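Local coordinates for protein endo-beta-1,4-glucanase (Ampullaria crossean, PDB 5XBU) that probably hydrolyses internal beta-1,4-glucosidic bonds of cellulose as a glycoside hydrolase of family 45, at residues Gln7-Asp12 / Asn157-Trp162; Gly89-Lys94 / Asn133-Glu138. All coordinates share one frame; numbering follows the deposited sequence.

Contact 1: residues Gln7-Asp12 / Asn157-Trp162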
# COMPACT_ATOMS: atom_id res chain seq x y z
N GLN A 7 -13.11 -3.31 13.32
CA GLN A 7 -12.87 -2.27 12.33
C GLN A 7 -13.48 -0.98 12.84
O GLN A 7 -14.68 -0.91 13.13
CB GLN A 7 -13.49 -2.69 11.00
CG GLN A 7 -12.79 -3.88 10.40
CD GLN A 7 -13.47 -4.40 9.16
OE1 GLN A 7 -14.16 -5.44 9.18
NE2 GLN A 7 -13.25 -3.72 8.05
N LEU A 8 -12.65 0.04 13.00
CA LEU A 8 -13.06 1.29 13.58
C LEU A 8 -13.46 2.33 12.55
O LEU A 8 -14.05 3.35 12.92
CB LEU A 8 -11.99 1.84 14.52
CG LEU A 8 -11.56 0.84 15.60
CD1 LEU A 8 -10.51 1.48 16.48
CD2 LEU A 8 -12.76 0.35 16.41
N CYS A 9 -13.15 2.11 11.28
CA CYS A 9 -13.60 3.00 10.22
C CYS A 9 -15.01 2.59 9.79
O CYS A 9 -15.20 1.52 9.21
CB CYS A 9 -12.66 2.83 9.03
SG CYS A 9 -10.95 3.35 9.41
N GLN A 10 -15.98 3.47 9.99
CA GLN A 10 -17.38 3.19 9.66
C GLN A 10 -17.64 3.37 8.16
O GLN A 10 -17.20 4.36 7.58
CB GLN A 10 -18.27 4.13 10.45
CG GLN A 10 -18.04 3.82 11.93
CD GLN A 10 -18.93 4.52 12.97
OE1 GLN A 10 -18.50 5.52 13.56
NE2 GLN A 10 -20.09 3.91 13.32
N PRO A 11 -18.37 2.45 7.51
CA PRO A 11 -18.77 2.70 6.13
C PRO A 11 -19.64 3.94 6.04
O PRO A 11 -20.59 4.11 6.81
CB PRO A 11 -19.54 1.43 5.76
CG PRO A 11 -19.15 0.40 6.75
CD PRO A 11 -18.77 1.11 7.97
N ASP A 12 -19.35 4.77 5.04
CA ASP A 12 -20.21 5.90 4.71
C ASP A 12 -21.41 5.43 3.90
O ASP A 12 -21.61 4.24 3.68
CB ASP A 12 -19.41 7.06 4.11
CG ASP A 12 -18.94 6.83 2.67
OD1 ASP A 12 -19.31 5.83 2.03
OD2 ASP A 12 -18.18 7.70 2.19
N ASN A 157 -1.49 -6.39 10.07
CA ASN A 157 -2.56 -5.97 9.18
C ASN A 157 -3.43 -4.86 9.77
O ASN A 157 -4.66 -4.94 9.71
CB ASN A 157 -3.42 -7.14 8.75
CG ASN A 157 -2.68 -8.26 8.11
OD1 ASN A 157 -1.53 -8.13 7.72
ND2 ASN A 157 -3.37 -9.40 7.96
N PRO A 158 -2.84 -3.79 10.30
CA PRO A 158 -3.70 -2.77 10.92
C PRO A 158 -4.55 -2.05 9.89
O PRO A 158 -4.15 -1.81 8.74
CB PRO A 158 -2.69 -1.79 11.53
CG PRO A 158 -1.46 -1.96 10.67
CD PRO A 158 -1.43 -3.42 10.38
N GLU A 159 -5.71 -1.62 10.36
CA GLU A 159 -6.51 -0.59 9.69
C GLU A 159 -5.82 0.75 9.85
O GLU A 159 -5.32 1.08 10.94
CB GLU A 159 -7.89 -0.55 10.38
CG GLU A 159 -8.89 0.42 9.78
CD GLU A 159 -10.19 0.41 10.59
OE1 GLU A 159 -11.25 0.05 10.04
OE2 GLU A 159 -10.12 0.78 11.79
N VAL A 160 -5.79 1.54 8.78
CA VAL A 160 -5.11 2.83 8.81
C VAL A 160 -5.97 3.87 8.12
O VAL A 160 -6.82 3.54 7.29
CB VAL A 160 -3.72 2.77 8.13
CG1 VAL A 160 -2.83 1.71 8.80
CG2 VAL A 160 -3.86 2.44 6.63
N THR A 161 -5.72 5.14 8.43
CA THR A 161 -6.08 6.21 7.51
C THR A 161 -4.90 6.46 6.57
O THR A 161 -3.75 6.21 6.93
CB THR A 161 -6.50 7.49 8.22
OG1 THR A 161 -5.45 7.98 9.06
CG2 THR A 161 -7.78 7.27 9.04
N TRP A 162 -5.20 6.92 5.35
CA TRP A 162 -4.16 7.06 4.35
C TRP A 162 -4.25 8.41 3.66
O TRP A 162 -5.35 8.96 3.44
CB TRP A 162 -4.21 5.91 3.31
CG TRP A 162 -5.22 6.09 2.20
CD1 TRP A 162 -6.57 5.86 2.19
CD2 TRP A 162 -4.91 6.57 0.88
NE1 TRP A 162 -7.10 6.18 0.97
CE2 TRP A 162 -6.10 6.62 0.15
CE3 TRP A 162 -3.72 6.97 0.25
CZ2 TRP A 162 -6.15 7.02 -1.17
CZ3 TRP A 162 -3.76 7.35 -1.05
CH2 TRP A 162 -4.98 7.39 -1.75
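Where the N-terminal arm lies against the double-psi beta-barrel of this cellulase, the carboxylate of Glu-159, carried on the chain that runs into strand 160-165, receives the consecutive backbone N-H groups of Leu-8 and Cys-9. The example illustrates how one buried carboxylate can hold an irregular length of chain, here residues 7 to 9 just before strand 10-11. OE2 of Glu-159 takes the amide N of Leu-8 at 2.9 Å through its syn lone pair, with an N-H...O angle of 146°. OE1 of Glu-159 takes the N of Cys-9 at 3.1 Å; this bond is straighter, but its donor stands above the carboxylate plane. The sulfur of Cys-9 covers the same face, almost directly over the acid carbon, with SG 3.3 Å from CD of Glu-159. Glu-159 reaches the arm because its chi1 of -177° sends CG away from the backbone N and the chain beyond stays extended. There CB of Leu-8 lies 3.5 Å from OE2 of Glu-159, the two side chains crossing at about a right angle. Each oxygen has a second partner, in a loop that borders a strand: Tyr-137 OH bonds to OE1 and Thr-87 OG1 to OE2, so four bonds hold the group in its orientation. Shortening the acid to an alanine here would probably leave both arm amides and the two hydroxyls without their shared mate and open a gap beneath the sulfur. Cys-9 also forms a disulfide with Cys-24 of strand 22-30, so a covalent tie and a bidentate carboxylate together join the arm to the double-psi barrel typical of family 45.

Contact 2: residues Gly89-Lys94 / Asn133-Glu138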
# COMPACT_ATOMS: atom_id res chain seq x y z
N GLY A 89 -7.83 -0.19 14.71
CA GLY A 89 -8.67 -1.22 14.16
C GLY A 89 -7.91 -2.26 13.37
O GLY A 89 -6.71 -2.14 13.10
N PHE A 90 -8.65 -3.28 12.96
CA PHE A 90 -8.18 -4.41 12.16
C PHE A 90 -9.41 -5.21 11.77
O PHE A 90 -10.49 -5.06 12.35
CB PHE A 90 -7.16 -5.26 12.92
CG PHE A 90 -7.69 -5.81 14.21
CD1 PHE A 90 -7.65 -5.05 15.35
CD2 PHE A 90 -8.26 -7.07 14.24
CE1 PHE A 90 -8.15 -5.55 16.55
CE2 PHE A 90 -8.78 -7.58 15.44
CZ PHE A 90 -8.70 -6.82 16.58
N VAL A 91 -9.24 -6.10 10.79
CA VAL A 91 -10.33 -6.98 10.37
C VAL A 91 -10.36 -8.19 11.29
O VAL A 91 -9.32 -8.84 11.46
CB VAL A 91 -10.15 -7.40 8.91
CG1 VAL A 91 -11.18 -8.42 8.49
CG2 VAL A 91 -10.18 -6.20 7.99
N PRO A 92 -11.50 -8.50 11.90
CA PRO A 92 -11.51 -9.59 12.88
C PRO A 92 -11.02 -10.90 12.28
O PRO A 92 -11.44 -11.31 11.19
CB PRO A 92 -12.98 -9.64 13.35
CG PRO A 92 -13.72 -8.67 12.59
CD PRO A 92 -12.77 -7.76 11.88
N GLY A 93 -10.09 -11.54 12.98
CA GLY A 93 -9.53 -12.80 12.56
C GLY A 93 -8.43 -12.67 11.53
O GLY A 93 -7.86 -13.69 11.12
N LYS A 94 -8.12 -11.44 11.11
CA LYS A 94 -7.20 -11.16 10.01
C LYS A 94 -6.27 -10.00 10.35
O LYS A 94 -5.87 -9.23 9.46
CB LYS A 94 -8.00 -10.91 8.74
CG LYS A 94 -8.72 -12.18 8.34
CD LYS A 94 -9.60 -12.05 7.15
CE LYS A 94 -10.05 -13.43 6.70
NZ LYS A 94 -11.26 -13.34 5.88
N ASN A 133 -12.85 -3.01 -1.31
CA ASN A 133 -12.55 -4.43 -1.20
C ASN A 133 -13.59 -5.13 -0.33
O ASN A 133 -14.55 -4.52 0.15
CB ASN A 133 -11.11 -4.71 -0.74
CG ASN A 133 -10.79 -4.23 0.66
OD1 ASN A 133 -11.67 -3.98 1.48
ND2 ASN A 133 -9.50 -4.12 0.95
N SER A 134 -13.38 -6.42 -0.13
CA SER A 134 -14.32 -7.26 0.59
C SER A 134 -14.48 -6.86 2.05
O SER A 134 -15.40 -7.33 2.70
CB SER A 134 -13.88 -8.72 0.48
OG SER A 134 -12.72 -8.96 1.27
N HIS A 135 -13.60 -6.00 2.57
CA HIS A 135 -13.66 -5.53 3.94
C HIS A 135 -14.08 -4.08 4.05
O HIS A 135 -14.12 -3.53 5.16
CB HIS A 135 -12.33 -5.79 4.63
CG HIS A 135 -12.03 -7.25 4.71
ND1 HIS A 135 -12.86 -8.13 5.37
CD2 HIS A 135 -11.02 -7.99 4.19
CE1 HIS A 135 -12.36 -9.35 5.26
NE2 HIS A 135 -11.25 -9.29 4.55
N GLY A 136 -14.43 -3.44 2.91
CA GLY A 136 -15.00 -2.11 2.92
C GLY A 136 -14.02 -0.97 2.75
O GLY A 136 -14.41 0.18 2.95
N TYR A 137 -12.79 -1.25 2.30
CA TYR A 137 -11.80 -0.20 2.13
C TYR A 137 -11.62 0.15 0.66
O TYR A 137 -11.58 -0.73 -0.21
CB TYR A 137 -10.44 -0.61 2.73
CG TYR A 137 -10.58 -0.91 4.20
CD1 TYR A 137 -10.64 0.12 5.11
CD2 TYR A 137 -10.68 -2.21 4.63
CE1 TYR A 137 -10.82 -0.13 6.48
CE2 TYR A 137 -10.86 -2.49 6.00
CZ TYR A 137 -10.91 -1.44 6.90
OH TYR A 137 -11.10 -1.76 8.24
N GLU A 138 -11.45 1.45 0.40
CA GLU A 138 -11.28 1.93 -0.98
C GLU A 138 -9.92 1.63 -1.58
O GLU A 138 -9.74 1.83 -2.79
CB GLU A 138 -11.54 3.42 -1.09
CG GLU A 138 -10.51 4.27 -0.41
CD GLU A 138 -10.64 5.75 -0.67
OE1 GLU A 138 -11.68 6.20 -1.23
OE2 GLU A 138 -9.67 6.48 -0.35
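OD1 of Asn-133 is gripped by two backbone amides, the N of His-135 at 3.0 Å and the N of Tyr-137 at 3.1 Å, which approach from opposite faces of its carbonyl plane. The first of these bonds makes an Asx turn, laid over a type I beta turn from Asn-133 to Gly-136, and the second is the straighter at 168°. A loop braced from within in this way can present its side chains to a neighbour, and here both His-135 and Tyr-137 face Val-91. That residue starts a type II turn ending at Lys-94, whose N bonds back to the O of Val-91 at 2.9 Å. No hydrogen bond crosses between 89-94 and 133-138, and the packing rests mainly on the two branches of Val-91. A chi1 of 174° turns CG1 of Val-91 away from its own N and over one face of the imidazole in a CH-pi contact, 3.7 Å from the centroid of the His-135 ring, while OG of Ser-134 lies over the opposite face. Lys-94 flanks the same ring obliquely, its CD 4.1 Å from NE2 of His-135. NZ of Lys-94 makes a salt bridge, and NE2 of His-135 a hydrogen bond, to one shared oxygen, OE1 of Glu-119. The other valine branch meets the edge of the phenol, CG2 of Val-91 lying 4.3 Å from CE2 of Tyr-137.

How the contacts relate
From the N terminus, 7-12 includes the first short strand, 10-11; the chain then builds much of the barrel before 157-162 returns to it, so contact 1 closes a loop of 144 intervening residues. Contact 2 lies wholly within that span: 89-94, in the loop between strands 81-86 and 104-108, meets 133-138, which precedes strand 140-144. The two contacts nest without crossing, their centres about 7 Å apart, and they touch. CG of Gln-7 packs 3.2 Å from O of Phe-90, and NE1 of Trp-162 probably donates to OE2 of Glu-138. Together they join the N-terminal arm and two connecting loops to strand 160-165.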